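Local coordinates for protein BfpC (Escherichia coli, PDB 3VHJ) that takes part in type IV pilus biogenesis as an essential membrane protein, represented here by its N-terminal cytoplasmic domain, at residues 11-22 with 65-76; 82-90 with 131-142. The protein carries 1 engineered substitution. One frame throughout, in Å; residues are numbered along the deposited sequence.

Both contacts place a parallel partner at the edge of a mixed sheet, in two different sheets of the cytoplasmic domain. Contact 1 (11-22 with 65-76) lies closer to the middle, its centre about 8 Å from that of the chain; the centre of contact 2 (82-90 with 131-142) lies about 13 Å from the chain's centre, on its opposite side. Their centres are about 20 Å apart and their nearest atoms about 5 Å, without touching. Along the chain they follow in series, helix 74-77 of contact 1 preceding strand 85-90 of contact 2. Strand 96-101 links them in space: its I99 meets both L75 and F89, and its V101 both L75 and F85. I150 likewise touches I11 and F89.

Contact 1. Residues 11-22 with 65-76; sequences IGSKQYAVNLLW and IGHKRGQVTLLS
A parallel beta bridge between A17 and T73 joins strand 14-17 to the short strand 72-73 at one edge of a three-stranded mixed sheet. A17 N donates to V72 O (2.8 Å), and A17 O accepts from L74 N (3.1 Å) and from a water that also takes the L75 N-H. L74 CD1 sits over one face of the Y16 ring, 4.0 Å from its centroid, because CG of L74 stands anti to the backbone N (chi1 176°); the same methyl meets I11 CD1. Beyond the strand, H67 NE2 donates to V18 O (2.7 Å), which lies in the imidazole plane although the bond is bent to 144°, and H67 ND1 accepts from D62 N. L20 CD2 covers one imidazole face and I65 CG1 the other, while L20 CD1 presses tightly on T73 CG2 at 3.3 Å. With an alanine here in place of H67, V18 O would probably lose this donor and D62 N its acceptor, and a gap would open between L20 and I65. W22 CZ2 rests on L75 CB at 3.6 Å, its NE1 bonded to D110 of strand 107-113. L74 and L75 pack against strand 96-101, and strand 8-11 flanks strand 14-17.

Contact 2. Residues 82-90 with 131-142; sequences GSSFCGLFP and YPWDRTYSPSDV
C86 CB lies over one face of the W133 indole, and a first torsion that sets SG between the backbone N and the carbonyl carbon (chi1 86°) brings the sulfur over the same face beside it. CB and SG are each 3.5 Å from the centroid of the five-membered ring, close to its normal, giving a CH-pi and a sulfur-aromatic contact side by side. The opposite indole face is covered by Y131 CB, and W133 NE1 bonds to V127 O, so the ring is fixed at its edge as well as sandwiched. S84 takes a similar first torsion, which brings OG to D134 N as acceptor at 2.9 Å. D134 answers through OD2, which receives S84 N at 2.9 Å on its anti side and has a salt bridge to K103. A water joins S84 OG to P132 O.

From here strand 135-137 runs parallel to strand 85-90, their axes 5° apart, and R135 N to S84 O, C86 N to R135 O, Y137 N to C86 O and L88 N to Y137 O carry the pairing. Strand 135-137 is the outer strand of a mixed sheet ordered 107-113, 96-101, 85-90, 135-137, reached through helix 116-127, an order also seen in ribonuclease H-like and actin-like folds. C86, L88 and T136 meet that helix. On the face of F85 and Y137, F89 CZ reaches Y137 CB at 3.6 Å, the two rings inclined at 38°. G87 leaves room for this pair: a beta carbon there would collide with F89 CE2. Further on, L88 CD2 touches P139 CD and V142 CG2, both at 3.9 Å.

Contact 1. Residues 11-22 with 65-76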
loop_
_atom_site.group_PDB
_atom_site.type_symbol
_atom_site.label_atom_id
_atom_site.label_comp_id
_atom_site.label_asym_id
_atom_site.label_seq_id
_atom_site.Cartn_x
_atom_site.Cartn_y
_atom_site.Cartn_z
ATOM N N ILE A 11 9.046 3.524 9.457
ATOM C CA ILE A 11 9.115 2.195 10.041
ATOM C C ILE A 11 10.585 2.002 10.356
ATOM O O ILE A 11 11.393 1.763 9.463
ATOM C CB ILE A 11 8.639 1.111 9.055
ATOM C CG1 ILE A 11 7.189 1.382 8.650
ATOM C CG2 ILE A 11 8.746 -0.266 9.703
ATOM C CD1 ILE A 11 6.702 0.523 7.502
ATOM N N GLY A 12 10.931 2.132 11.630
ATOM C CA GLY A 12 12.319 1.991 12.021
ATOM C C GLY A 12 13.103 3.188 11.517
ATOM O O GLY A 12 12.739 4.333 11.784
ATOM N N SER A 13 14.176 2.931 10.778
ATOM C CA SER A 13 14.996 4.014 10.245
ATOM C C SER A 13 14.662 4.288 8.786
ATOM O O SER A 13 15.396 5.002 8.104
ATOM C CB SER A 13 16.483 3.658 10.357
ATOM O OG SER A 13 16.820 2.581 9.493
ATOM N N LYS A 14 13.555 3.728 8.305
ATOM C CA LYS A 14 13.172 3.914 6.908
ATOM C C LYS A 14 11.874 4.690 6.725
ATOM O O LYS A 14 10.965 4.620 7.549
ATOM C CB LYS A 14 13.033 2.557 6.213
ATOM C CG LYS A 14 14.255 1.650 6.312
ATOM C CD LYS A 14 15.461 2.226 5.592
ATOM C CE LYS A 14 16.645 1.269 5.687
ATOM N NZ LYS A 14 17.882 1.819 5.060
ATOM N N GLN A 15 11.802 5.426 5.626
ATOM C CA GLN A 15 10.618 6.205 5.295
ATOM C C GLN A 15 10.024 5.584 4.038
ATOM O O GLN A 15 10.760 5.189 3.129
ATOM C CB GLN A 15 11.000 7.672 5.070
ATOM C CG GLN A 15 11.348 8.391 6.380
ATOM C CD GLN A 15 11.925 9.781 6.179
ATOM O OE1 GLN A 15 12.259 10.470 7.149
ATOM N NE2 GLN A 15 12.053 10.199 4.927
ATOM N N TYR A 16 8.700 5.481 3.998
ATOM C CA TYR A 16 8.017 4.876 2.864
ATOM C C TYR A 16 6.807 5.673 2.429
ATOM O O TYR A 16 6.111 6.266 3.256
ATOM C CB TYR A 16 7.511 3.487 3.226
ATOM C CG TYR A 16 8.571 2.515 3.663
ATOM C CD1 TYR A 16 9.244 1.733 2.732
ATOM C CD2 TYR A 16 8.871 2.346 5.012
ATOM C CE1 TYR A 16 10.190 0.793 3.132
ATOM C CE2 TYR A 16 9.819 1.411 5.423
ATOM C CZ TYR A 16 10.471 0.637 4.476
ATOM O OH TYR A 16 11.389 -0.311 4.867
ATOM N N ALA A 17 6.549 5.653 1.128
ATOM C CA ALA A 17 5.390 6.324 0.573
ATOM C C ALA A 17 4.229 5.359 0.777
ATOM O O ALA A 17 4.305 4.199 0.367
ATOM C CB ALA A 17 5.600 6.584 -0.921
ATOM N N VAL A 18 3.168 5.826 1.432
ATOM C CA VAL A 18 1.985 5.005 1.663
ATOM C C VAL A 18 0.754 5.761 1.158
ATOM O O VAL A 18 0.841 6.937 0.805
ATOM C CB VAL A 18 1.799 4.671 3.180
ATOM C CG1 VAL A 18 2.966 3.828 3.671
ATOM C CG2 VAL A 18 1.706 5.954 3.998
ATOM N N ASN A 19 -0.387 5.081 1.124
ATOM C CA ASN A 19 -1.633 5.679 0.653
ATOM C C ASN A 19 -1.549 6.063 -0.819
ATOM O O ASN A 19 -2.022 7.122 -1.227
ATOM C CB ASN A 19 -1.994 6.919 1.472
ATOM C CG ASN A 19 -3.457 7.291 1.340
ATOM O OD1 ASN A 19 -4.325 6.641 1.914
ATOM N ND2 ASN A 19 -3.738 8.334 0.569
ATOM N N LEU A 20 -0.933 5.201 -1.617
ATOM C CA LEU A 20 -0.822 5.441 -3.049
ATOM C C LEU A 20 -2.050 4.847 -3.727
ATOM O O LEU A 20 -2.752 4.027 -3.142
ATOM C CB LEU A 20 0.431 4.763 -3.602
ATOM C CG LEU A 20 1.770 5.296 -3.087
ATOM C CD1 LEU A 20 2.803 4.198 -3.145
ATOM C CD2 LEU A 20 2.198 6.490 -3.919
ATOM N N LEU A 21 -2.323 5.278 -4.952
ATOM C CA LEU A 21 -3.447 4.741 -5.707
ATOM C C LEU A 21 -2.872 3.622 -6.559
ATOM O O LEU A 21 -2.105 3.884 -7.479
ATOM C CB LEU A 21 -4.049 5.809 -6.619
ATOM C CG LEU A 21 -5.198 5.366 -7.536
ATOM C CD1 LEU A 21 -6.373 4.882 -6.700
ATOM C CD2 LEU A 21 -5.621 6.536 -8.412
ATOM N N TRP A 22 -3.245 2.383 -6.253
ATOM C CA TRP A 22 -2.738 1.236 -6.984
ATOM C C TRP A 22 -3.709 0.720 -8.024
ATOM O O TRP A 22 -4.921 0.734 -7.825
ATOM C CB TRP A 22 -2.399 0.092 -6.026
ATOM C CG TRP A 22 -1.262 0.393 -5.102
ATOM C CD1 TRP A 22 -1.320 1.066 -3.913
ATOM C CD2 TRP A 22 0.109 0.050 -5.302
ATOM N NE1 TRP A 22 -0.068 1.161 -3.360
ATOM C CE2 TRP A 22 0.830 0.543 -4.193
ATOM C CE3 TRP A 22 0.801 -0.632 -6.314
ATOM C CZ2 TRP A 22 2.213 0.381 -4.066
ATOM C CZ3 TRP A 22 2.173 -0.792 -6.190
ATOM C CH2 TRP A 22 2.866 -0.288 -5.073
ATOM N N ILE A 65 -0.230 14.977 -0.247
ATOM C CA ILE A 65 -0.080 14.321 1.039
ATOM C C ILE A 65 1.383 13.965 1.312
ATOM O O ILE A 65 1.679 13.071 2.099
ATOM C CB ILE A 65 -0.990 13.061 1.167
ATOM C CG1 ILE A 65 -0.576 11.983 0.167
ATOM C CG2 ILE A 65 -2.456 13.454 0.925
ATOM C CD1 ILE A 65 -1.364 10.694 0.330
ATOM N N GLY A 66 2.295 14.675 0.645
ATOM C CA GLY A 66 3.714 14.471 0.883
ATOM C C GLY A 66 4.519 13.587 -0.047
ATOM O O GLY A 66 5.728 13.455 0.135
ATOM N N HIS A 67 3.875 12.977 -1.033
ATOM C CA HIS A 67 4.601 12.108 -1.958
ATOM C C HIS A 67 5.591 12.899 -2.797
ATOM O O HIS A 67 5.299 14.003 -3.232
ATOM C CB HIS A 67 3.614 11.357 -2.852
ATOM C CG HIS A 67 2.817 10.328 -2.112
ATOM N ND1 HIS A 67 1.602 9.861 -2.561
ATOM C CD2 HIS A 67 3.077 9.661 -0.963
ATOM C CE1 HIS A 67 1.145 8.950 -1.718
ATOM N NE2 HIS A 67 2.022 8.809 -0.740
ATOM N N LYS A 68 6.772 12.326 -3.008
ATOM C CA LYS A 68 7.817 12.983 -3.784
ATOM C C LYS A 68 8.656 11.932 -4.497
ATOM O O LYS A 68 8.737 10.786 -4.055
ATOM C CB LYS A 68 8.727 13.811 -2.867
ATOM C CG LYS A 68 8.119 15.111 -2.349
ATOM C CD LYS A 68 8.983 15.738 -1.248
ATOM C CE LYS A 68 10.404 16.046 -1.716
ATOM N NZ LYS A 68 10.461 17.164 -2.698
ATOM N N ARG A 69 9.274 12.332 -5.604
ATOM C CA ARG A 69 10.127 11.435 -6.368
ATOM C C ARG A 69 11.193 10.864 -5.432
ATOM O O ARG A 69 11.674 11.556 -4.535
ATOM C CB ARG A 69 10.802 12.205 -7.512
ATOM C CG ARG A 69 11.671 11.343 -8.406
ATOM C CD ARG A 69 12.501 12.168 -9.391
ATOM N NE ARG A 69 13.457 11.323 -10.114
ATOM C CZ ARG A 69 13.131 10.448 -11.064
ATOM N NH1 ARG A 69 11.868 10.290 -11.429
ATOM N NH2 ARG A 69 14.073 9.716 -11.642
ATOM N N GLY A 70 11.547 9.598 -5.627
ATOM C CA GLY A 70 12.574 8.985 -4.805
ATOM C C GLY A 70 12.119 8.223 -3.573
ATOM O O GLY A 70 12.910 7.492 -2.980
ATOM N N GLN A 71 10.865 8.383 -3.164
ATOM C CA GLN A 71 10.394 7.662 -1.984
ATOM C C GLN A 71 10.084 6.223 -2.348
ATOM O O GLN A 71 9.498 5.950 -3.397
ATOM C CB GLN A 71 9.126 8.303 -1.409
ATOM C CG GLN A 71 9.312 9.714 -0.906
ATOM C CD GLN A 71 7.991 10.384 -0.593
ATOM O OE1 GLN A 71 6.948 9.986 -1.108
ATOM N NE2 GLN A 71 8.033 11.420 0.235
ATOM N N VAL A 72 10.494 5.300 -1.485
ATOM C CA VAL A 72 10.219 3.886 -1.702
ATOM C C VAL A 72 8.787 3.636 -1.251
ATOM O O VAL A 72 8.409 4.032 -0.146
ATOM C CB VAL A 72 11.144 2.988 -0.851
ATOM C CG1 VAL A 72 10.806 1.519 -1.087
ATOM C CG2 VAL A 72 12.605 3.277 -1.187
ATOM N N THR A 73 7.985 2.998 -2.098
ATOM C CA THR A 73 6.607 2.709 -1.726
ATOM C C THR A 73 6.628 1.488 -0.811
ATOM O O THR A 73 7.298 0.484 -1.092
ATOM C CB THR A 73 5.725 2.430 -2.960
ATOM O OG1 THR A 73 6.097 1.180 -3.551
ATOM C CG2 THR A 73 5.895 3.549 -3.992
ATOM N N LEU A 74 5.906 1.589 0.297
ATOM C CA LEU A 74 5.857 0.516 1.274
ATOM C C LEU A 74 5.405 -0.816 0.689
ATOM O O LEU A 74 6.079 -1.830 0.855
ATOM C CB LEU A 74 4.928 0.895 2.432
ATOM C CG LEU A 74 4.736 -0.216 3.469
ATOM C CD1 LEU A 74 6.078 -0.543 4.110
ATOM C CD2 LEU A 74 3.723 0.215 4.515
ATOM N N LEU A 75 4.273 -0.813 -0.005
ATOM C CA LEU A 75 3.757 -2.054 -0.559
ATOM C C LEU A 75 4.713 -2.771 -1.500
ATOM O O LEU A 75 4.703 -3.999 -1.566
ATOM C CB LEU A 75 2.404 -1.816 -1.235
ATOM C CG LEU A 75 1.185 -1.944 -0.303
ATOM C CD1 LEU A 75 1.008 -3.413 0.105
ATOM C CD2 LEU A 75 1.371 -1.071 0.941
ATOM N N SER A 76 5.543 -2.027 -2.222
ATOM C CA SER A 76 6.492 -2.666 -3.134
ATOM C C SER A 76 7.610 -3.339 -2.344
ATOM O O SER A 76 8.215 -4.309 -2.808
ATOM C CB SER A 76 7.115 -1.642 -4.085
ATOM O OG SER A 76 8.035 -0.795 -3.413
HETATM O O HOH W 1 11.931 6.300 0.916
HETATM O O HOH W 2 2.836 1.794 -0.452
#

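Contact 2. Residues 82-90 with 131-142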
loop_
_atom_site.group_PDB
_atom_site.type_symbol
_atom_site.label_atom_id
_atom_site.label_comp_id
_atom_site.label_asym_id
_atom_site.label_seq_id
_atom_site.Cartn_x
_atom_site.Cartn_y
_atom_site.Cartn_z
ATOM N N GLY A 82 3.449 -15.668 -2.265
ATOM C CA GLY A 82 2.390 -16.501 -2.799
ATOM C C GLY A 82 1.158 -16.510 -1.913
ATOM O O GLY A 82 0.087 -16.952 -2.329
ATOM N N SER A 83 1.300 -16.025 -0.685
ATOM C CA SER A 83 0.165 -15.979 0.224
ATOM C C SER A 83 -0.351 -14.548 0.362
ATOM O O SER A 83 0.431 -13.602 0.464
ATOM C CB SER A 83 0.557 -16.552 1.595
ATOM O OG SER A 83 1.600 -15.807 2.190
ATOM N N SER A 84 -1.672 -14.399 0.342
ATOM C CA SER A 84 -2.315 -13.094 0.468
ATOM C C SER A 84 -2.318 -12.653 1.929
ATOM O O SER A 84 -2.173 -13.476 2.832
ATOM C CB SER A 84 -3.753 -13.174 -0.051
ATOM O OG SER A 84 -4.483 -14.170 0.653
ATOM N N PHE A 85 -2.492 -11.357 2.164
ATOM C CA PHE A 85 -2.494 -10.847 3.529
ATOM C C PHE A 85 -3.062 -9.441 3.606
ATOM O O PHE A 85 -3.075 -8.704 2.620
ATOM C CB PHE A 85 -1.065 -10.831 4.077
ATOM C CG PHE A 85 -0.148 -9.879 3.343
ATOM C CD1 PHE A 85 -0.039 -8.551 3.735
ATOM C CD2 PHE A 85 0.573 -10.306 2.237
ATOM C CE1 PHE A 85 0.774 -7.658 3.036
ATOM C CE2 PHE A 85 1.395 -9.421 1.525
ATOM C CZ PHE A 85 1.491 -8.093 1.929
ATOM N N CYS A 86 -3.527 -9.076 4.792
ATOM C CA CYS A 86 -4.048 -7.742 5.027
ATOM C C CYS A 86 -3.747 -7.441 6.486
ATOM O O CYS A 86 -3.399 -8.339 7.250
ATOM C CB CYS A 86 -5.557 -7.682 4.776
ATOM S SG CYS A 86 -6.576 -8.150 6.189
ATOM N N GLY A 87 -3.862 -6.181 6.874
ATOM C CA GLY A 87 -3.599 -5.853 8.259
ATOM C C GLY A 87 -3.720 -4.386 8.595
ATOM O O GLY A 87 -3.672 -3.523 7.717
ATOM N N LEU A 88 -3.907 -4.131 9.886
ATOM C CA LEU A 88 -4.008 -2.792 10.446
ATOM C C LEU A 88 -2.695 -2.669 11.220
ATOM O O LEU A 88 -2.414 -3.483 12.103
ATOM C CB LEU A 88 -5.198 -2.715 11.403
ATOM C CG LEU A 88 -5.353 -1.467 12.274
ATOM C CD1 LEU A 88 -5.561 -0.235 11.412
ATOM C CD2 LEU A 88 -6.539 -1.671 13.215
ATOM N N PHE A 89 -1.890 -1.667 10.882
ATOM C CA PHE A 89 -0.588 -1.495 11.519
ATOM C C PHE A 89 -0.274 -0.059 11.903
ATOM O O PHE A 89 -0.545 0.866 11.146
ATOM C CB PHE A 89 0.536 -1.916 10.568
ATOM C CG PHE A 89 0.469 -3.337 10.097
ATOM C CD1 PHE A 89 1.042 -4.358 10.844
ATOM C CD2 PHE A 89 -0.090 -3.642 8.859
ATOM C CE1 PHE A 89 1.072 -5.662 10.359
ATOM C CE2 PHE A 89 -0.066 -4.942 8.369
ATOM C CZ PHE A 89 0.516 -5.951 9.117
ATOM N N PRO A 90 0.326 0.140 13.083
ATOM C CA PRO A 90 0.683 1.492 13.518
ATOM C C PRO A 90 2.089 1.735 12.966
ATOM O O PRO A 90 2.947 0.860 13.085
ATOM C CB PRO A 90 0.727 1.387 15.047
ATOM C CG PRO A 90 0.209 -0.014 15.370
ATOM C CD PRO A 90 0.524 -0.832 14.169
ATOM N N TYR A 131 -11.860 -9.979 1.407
ATOM C CA TYR A 131 -11.183 -10.948 0.554
ATOM C C TYR A 131 -10.702 -12.099 1.449
ATOM O O TYR A 131 -10.445 -11.899 2.632
ATOM C CB TYR A 131 -10.008 -10.245 -0.140
ATOM C CG TYR A 131 -9.199 -11.092 -1.092
ATOM C CD1 TYR A 131 -8.175 -11.919 -0.627
ATOM C CD2 TYR A 131 -9.447 -11.057 -2.465
ATOM C CE1 TYR A 131 -7.415 -12.688 -1.505
ATOM C CE2 TYR A 131 -8.693 -11.826 -3.354
ATOM C CZ TYR A 131 -7.680 -12.637 -2.865
ATOM O OH TYR A 131 -6.939 -13.402 -3.734
ATOM N N PRO A 132 -10.596 -13.321 0.899
ATOM C CA PRO A 132 -10.149 -14.487 1.673
ATOM C C PRO A 132 -8.648 -14.449 1.954
ATOM O O PRO A 132 -7.897 -15.263 1.407
ATOM C CB PRO A 132 -10.509 -15.670 0.768
ATOM C CG PRO A 132 -11.516 -15.117 -0.190
ATOM C CD PRO A 132 -11.021 -13.731 -0.447
ATOM N N TRP A 133 -8.209 -13.524 2.802
ATOM C CA TRP A 133 -6.779 -13.397 3.102
ATOM C C TRP A 133 -6.199 -14.632 3.776
ATOM O O TRP A 133 -6.826 -15.222 4.654
ATOM C CB TRP A 133 -6.503 -12.190 4.014
ATOM C CG TRP A 133 -7.309 -10.949 3.719
ATOM C CD1 TRP A 133 -8.386 -10.492 4.424
ATOM C CD2 TRP A 133 -7.107 -10.018 2.648
ATOM N NE1 TRP A 133 -8.868 -9.335 3.862
ATOM C CE2 TRP A 133 -8.102 -9.020 2.769
ATOM C CE3 TRP A 133 -6.182 -9.928 1.596
ATOM C CZ2 TRP A 133 -8.200 -7.947 1.877
ATOM C CZ3 TRP A 133 -6.280 -8.859 0.706
ATOM C CH2 TRP A 133 -7.281 -7.883 0.853
ATOM N N ASP A 134 -4.993 -15.019 3.376
ATOM C CA ASP A 134 -4.346 -16.165 3.995
ATOM C C ASP A 134 -3.948 -15.759 5.414
ATOM O O ASP A 134 -4.049 -16.551 6.351
ATOM C CB ASP A 134 -3.110 -16.598 3.198
ATOM C CG ASP A 134 -3.466 -17.310 1.906
ATOM O OD1 ASP A 134 -4.403 -18.133 1.924
ATOM O OD2 ASP A 134 -2.806 -17.063 0.872
ATOM N N ARG A 135 -3.507 -14.510 5.563
ATOM C CA ARG A 135 -3.104 -13.979 6.862
ATOM C C ARG A 135 -3.711 -12.600 7.104
ATOM O O ARG A 135 -3.829 -11.794 6.183
ATOM C CB ARG A 135 -1.577 -13.865 6.960
ATOM C CG ARG A 135 -0.816 -15.185 6.960
ATOM C CD ARG A 135 -1.300 -16.132 8.064
ATOM N NE ARG A 135 -1.181 -15.585 9.418
ATOM C CZ ARG A 135 -0.032 -15.411 10.068
ATOM N NH1 ARG A 135 1.119 -15.738 9.493
ATOM N NH2 ARG A 135 -0.034 -14.919 11.302
ATOM N N THR A 136 -4.097 -12.344 8.352
ATOM C CA THR A 136 -4.666 -11.064 8.752
ATOM C C THR A 136 -3.969 -10.619 10.036
ATOM O O THR A 136 -3.822 -11.403 10.975
ATOM C CB THR A 136 -6.183 -11.162 9.024
ATOM O OG1 THR A 136 -6.873 -11.516 7.816
ATOM C CG2 THR A 136 -6.712 -9.830 9.522
ATOM N N TYR A 137 -3.551 -9.356 10.068
ATOM C CA TYR A 137 -2.855 -8.792 11.218
ATOM C C TYR A 137 -3.544 -7.547 11.762
ATOM O O TYR A 137 -4.118 -6.758 11.008
ATOM C CB TYR A 137 -1.427 -8.410 10.828
ATOM C CG TYR A 137 -0.657 -9.508 10.159
ATOM C CD1 TYR A 137 -0.123 -10.559 10.903
ATOM C CD2 TYR A 137 -0.472 -9.512 8.775
ATOM C CE1 TYR A 137 0.580 -11.587 10.286
ATOM C CE2 TYR A 137 0.229 -10.537 8.147
ATOM C CZ TYR A 137 0.751 -11.571 8.911
ATOM O OH TYR A 137 1.441 -12.593 8.309
ATOM N N SER A 138 -3.473 -7.370 13.078
ATOM C CA SER A 138 -4.049 -6.202 13.735
ATOM C C SER A 138 -3.559 -6.193 15.180
ATOM O O SER A 138 -3.143 -7.222 15.702
ATOM C CB SER A 138 -5.582 -6.249 13.709
ATOM O OG SER A 138 -6.088 -7.239 14.590
ATOM N N PRO A 139 -3.587 -5.025 15.837
ATOM C CA PRO A 139 -3.138 -4.927 17.230
ATOM C C PRO A 139 -3.963 -5.826 18.158
ATOM O O PRO A 139 -5.105 -6.168 17.855
ATOM C CB PRO A 139 -3.319 -3.442 17.542
ATOM C CG PRO A 139 -3.063 -2.795 16.205
ATOM C CD PRO A 139 -3.860 -3.689 15.280
ATOM N N SER A 140 -3.379 -6.204 19.289
ATOM C CA SER A 140 -4.062 -7.070 20.243
ATOM C C SER A 140 -5.418 -6.521 20.677
ATOM O O SER A 140 -6.382 -7.276 20.822
ATOM C CB SER A 140 -3.180 -7.291 21.471
ATOM O OG SER A 140 -1.954 -7.897 21.105
ATOM N N ASP A 141 -5.499 -5.210 20.881
ATOM C CA ASP A 141 -6.754 -4.600 21.302
ATOM C C ASP A 141 -7.790 -4.577 20.183
ATOM O O ASP A 141 -8.915 -4.115 20.385
ATOM C CB ASP A 141 -6.512 -3.180 21.827
ATOM C CG ASP A 141 -6.030 -2.229 20.751
ATOM O OD1 ASP A 141 -6.793 -1.971 19.800
ATOM O OD2 ASP A 141 -4.887 -1.738 20.861
ATOM N N VAL A 142 -7.409 -5.071 19.005
ATOM C CA VAL A 142 -8.321 -5.126 17.866
ATOM C C VAL A 142 -8.837 -6.556 17.732
ATOM O O VAL A 142 -10.000 -6.778 17.399
ATOM C CB VAL A 142 -7.625 -4.697 16.558
ATOM C CG1 VAL A 142 -8.594 -4.802 15.390
ATOM C CG2 VAL A 142 -7.130 -3.269 16.689
HETATM O O HOH W 3 -6.146 -15.712 -0.642
#